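Local atomic coordinates of maltose-binding protein MalE1 (Thermotoga maritima, PDB entry 6DTU), a protein that binds maltotetraose and probably serves as the sugar-capturing component of a maltose transport system. Residues A[153-156]-A[162-165]. Residues are numbered along the deposited sequence; the frame is centred on the assembly and turned at random.
Sequences AEFY and IFGY. With GLC (alpha-D-glucopyranose), chain C; GLC (alpha-D-glucopyranose), chain B.
Phe155 and Ile162, two turns apart on helix 155-164, meet along the CD1-CE1 side of the phenylalanine ring: Ile162 CD1 sits at the ring's edge, in its plane, 3.7 Å from Phe155 CE1. The CZ atom of Phe163 approaches Phe155 CZ obliquely at 4.2 Å. With CG turned away from its own amide nitrogen (chi1 168°), the Phe155 ring reaches along the helix to these later residues, and both of their side chains cross it at about a right angle. All three side chains are buried, and the meeting is purely apolar.

The same N-terminal turn carries the sugar contacts. Tyr156, with its CB directed away from residues 162-165, lays one ring face under the chain C glucose, whose C4 is centred 3.8 Å above the ring plane; Tyr156 CD1 also comes within 3.7 Å of C1 of the chain B glucose. This is the CH-pi platform familiar from carbohydrate-binding proteins. At the N-cap position, Glu154 extends its chain so that OE2 accepts a 2.8 Å hydrogen bond from O6 of the chain C glucose, while OE1 is hydrogen-bonded to Ser151 OG. Replacing Tyr156 by an alanine removes that ring and is likely to leave the chain C glucose without its aromatic floor, weakening its hold in the pocket.

Farther out, Asn345 OD1 accepts a bond from Phe155 N. Helix 155-164 thus runs outward from the glycan pocket, with helix 341-352 against its first turn, helix 187-201 against Ile162, and Phe163 packed edge-to-face with Phe260 at the start of strand 260-268.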
ATOM      1  N   ALA A 153     -14.167   1.426  -5.475  1.00 15.11           N
ATOM      2  CA  ALA A 153     -14.886   1.456  -4.207  1.00 14.92           C
ATOM      3  C   ALA A 153     -13.975   1.226  -3.017  1.00 15.33           C
ATOM      4  O   ALA A 153     -14.461   1.027  -1.897  1.00 17.79           O
ATOM      5  CB  ALA A 153     -16.007   0.417  -4.222  1.00 16.40           C
ATOM      6  N   GLU A 154     -12.674   1.272  -3.234  1.00 16.77           N
ATOM      7  CA  GLU A 154     -11.686   0.949  -2.215  1.00 15.05           C
ATOM      8  C   GLU A 154     -11.008   2.244  -1.783  1.00 14.44           C
ATOM      9  O   GLU A 154     -10.311   2.882  -2.581  1.00 14.33           O
ATOM     10  CB  GLU A 154     -10.681  -0.049  -2.793  1.00 15.75           C
ATOM     11  CG  GLU A 154      -9.954  -0.861  -1.767  1.00 24.21           C
ATOM     12  CD  GLU A 154      -9.118  -1.982  -2.381  1.00 24.76           C
ATOM     13  OE1 GLU A 154      -9.337  -2.360  -3.565  1.00 21.32           O
ATOM     14  OE2 GLU A 154      -8.238  -2.495  -1.656  1.00 25.04           O
ATOM     15  N   PHE A 155     -11.196   2.613  -0.516  1.00 13.91           N
ATOM     16  CA  PHE A 155     -10.732   3.910  -0.015  1.00 12.54           C
ATOM     17  C   PHE A 155      -9.253   4.155  -0.292  1.00 14.88           C
ATOM     18  O   PHE A 155      -8.852   5.277  -0.633  1.00 16.14           O
ATOM     19  CB  PHE A 155     -11.016   3.980   1.486  1.00 15.50           C
ATOM     20  CG  PHE A 155     -10.353   5.138   2.199  1.00 13.98           C
ATOM     21  CD1 PHE A 155     -10.513   6.439   1.756  1.00 16.89           C
ATOM     22  CD2 PHE A 155      -9.634   4.923   3.363  1.00 14.45           C
ATOM     23  CE1 PHE A 155      -9.921   7.491   2.417  1.00 16.57           C
ATOM     24  CE2 PHE A 155      -9.039   5.975   4.045  1.00 14.25           C
ATOM     25  CZ  PHE A 155      -9.187   7.266   3.575  1.00 14.01           C
ATOM     26  N   TYR A 156      -8.413   3.131  -0.123  1.00 13.76           N
ATOM     27  CA  TYR A 156      -6.982   3.319  -0.327  1.00 11.64           C
ATOM     28  C   TYR A 156      -6.675   3.908  -1.711  1.00 12.56           C
ATOM     29  O   TYR A 156      -5.799   4.776  -1.850  1.00 14.78           O
ATOM     30  CB  TYR A 156      -6.258   1.996  -0.097  1.00 11.82           C
ATOM     31  CG  TYR A 156      -4.760   2.075  -0.309  1.00 11.84           C
ATOM     32  CD1 TYR A 156      -3.883   2.399   0.736  1.00 11.62           C
ATOM     33  CD2 TYR A 156      -4.213   1.842  -1.569  1.00 13.53           C
ATOM     34  CE1 TYR A 156      -2.497   2.487   0.522  1.00 12.80           C
ATOM     35  CE2 TYR A 156      -2.827   1.916  -1.775  1.00 12.53           C
ATOM     36  CZ  TYR A 156      -1.994   2.246  -0.724  1.00 13.56           C
ATOM     37  OH  TYR A 156      -0.656   2.324  -0.946  1.00 14.97           O
ATOM     38  N   ILE A 162      -9.455  12.350  -2.362  1.00 15.43           N
ATOM     39  CA  ILE A 162      -9.943  12.854  -1.083  1.00 16.84           C
ATOM     40  C   ILE A 162      -8.921  13.797  -0.454  1.00 17.76           C
ATOM     41  O   ILE A 162      -9.256  14.903  -0.011  1.00 17.91           O
ATOM     42  CB  ILE A 162     -10.272  11.651  -0.174  1.00 15.45           C
ATOM     43  CG1 ILE A 162     -11.494  10.910  -0.729  1.00 17.70           C
ATOM     44  CG2 ILE A 162     -10.416  12.068   1.307  1.00 17.35           C
ATOM     45  CD1 ILE A 162     -11.727   9.572  -0.099  1.00 21.22           C
ATOM     46  N   PHE A 163      -7.658  13.356  -0.374  1.00 15.02           N
ATOM     47  CA  PHE A 163      -6.637  14.182   0.250  1.00 15.75           C
ATOM     48  C   PHE A 163      -6.241  15.359  -0.622  1.00 16.15           C
ATOM     49  O   PHE A 163      -5.933  16.437  -0.100  1.00 18.61           O
ATOM     50  CB  PHE A 163      -5.408  13.339   0.586  1.00 15.26           C
ATOM     51  CG  PHE A 163      -5.684  12.197   1.546  1.00 16.39           C
ATOM     52  CD1 PHE A 163      -6.727  12.249   2.456  1.00 18.86           C
ATOM     53  CD2 PHE A 163      -4.880  11.073   1.531  1.00 17.02           C
ATOM     54  CE1 PHE A 163      -6.964  11.194   3.318  1.00 18.66           C
ATOM     55  CE2 PHE A 163      -5.091  10.037   2.387  1.00 16.20           C
ATOM     56  CZ  PHE A 163      -6.145  10.087   3.291  1.00 18.03           C
ATOM     57  N   GLY A 164      -6.248  15.187  -1.940  1.00 18.41           N
ATOM     58  CA  GLY A 164      -5.873  16.293  -2.805  1.00 19.94           C
ATOM     59  C   GLY A 164      -6.744  17.515  -2.588  1.00 16.18           C
ATOM     60  O   GLY A 164      -6.259  18.650  -2.607  1.00 19.19           O
ATOM     61  N   TYR A 165      -8.028  17.307  -2.326  1.00 18.71           N
ATOM     62  CA  TYR A 165      -8.928  18.434  -2.133  1.00 19.44           C
ATOM     63  C   TYR A 165      -9.003  18.903  -0.681  1.00 23.11           C
ATOM     64  O   TYR A 165      -9.720  19.866  -0.395  1.00 28.70           O
ATOM     65  CB  TYR A 165     -10.326  18.096  -2.669  1.00 20.99           C
ATOM     66  CG  TYR A 165     -10.492  18.271  -4.165  1.00 18.37           C
ATOM     67  CD1 TYR A 165     -10.381  19.528  -4.747  1.00 23.61           C
ATOM     68  CD2 TYR A 165     -10.788  17.193  -4.989  1.00 20.66           C
ATOM     69  CE1 TYR A 165     -10.543  19.706  -6.110  1.00 23.87           C
ATOM     70  CE2 TYR A 165     -10.954  17.360  -6.361  1.00 23.78           C
ATOM     71  CZ  TYR A 165     -10.827  18.624  -6.910  1.00 25.22           C
ATOM     72  OH  TYR A 165     -10.976  18.827  -8.264  1.00 27.25           O
TER
HETATM   73  C1  GLC C   2      -1.296  -2.401  -1.454  1.00 12.63           C
HETATM   74  C2  GLC C   2      -0.673  -1.542  -0.415  1.00 12.95           C
HETATM   75  C3  GLC C   2      -1.334  -1.709   0.876  1.00 13.78           C
HETATM   76  C4  GLC C   2      -2.812  -1.389   0.783  1.00 10.93           C
HETATM   77  C5  GLC C   2      -3.514  -2.232  -0.324  1.00 11.85           C
HETATM   78  C6  GLC C   2      -4.844  -1.777  -0.611  1.00 13.17           C
HETATM   79  O2  GLC C   2       0.703  -1.997  -0.257  1.00 14.30           O
HETATM   80  O3  GLC C   2      -0.779  -0.766   1.867  1.00 12.94           O
HETATM   81  O4  GLC C   2      -3.480  -1.743   2.044  1.00 15.28           O
HETATM   82  O5  GLC C   2      -2.705  -2.023  -1.597  1.00 14.15           O
HETATM   83  O6  GLC C   2      -5.504  -2.770  -1.379  1.00 17.84           O
HETATM   84  C1  GLC B   3      -3.898  -0.689   2.853  1.00 13.65           C
HETATM   85  C2  GLC B   3      -3.553  -0.991   4.257  1.00 12.84           C
HETATM   86  C3  GLC B   3      -4.261  -2.214   4.752  1.00 13.47           C
HETATM   87  C4  GLC B   3      -5.730  -2.073   4.671  1.00 14.09           C
HETATM   88  C5  GLC B   3      -6.169  -1.772   3.216  1.00 14.09           C
HETATM   89  C6  GLC B   3      -7.539  -1.475   3.126  1.00 12.87           C
HETATM   90  O2  GLC B   3      -2.118  -1.222   4.343  1.00 14.74           O
HETATM   91  O3  GLC B   3      -3.875  -2.471   6.140  1.00 14.87           O
HETATM   92  O4  GLC B   3      -6.320  -3.337   5.086  1.00 14.08           O
HETATM   93  O5  GLC B   3      -5.362  -0.532   2.719  1.00 13.14           O
HETATM   94  O6  GLC B   3      -7.855  -1.269   1.765  1.00 17.47           O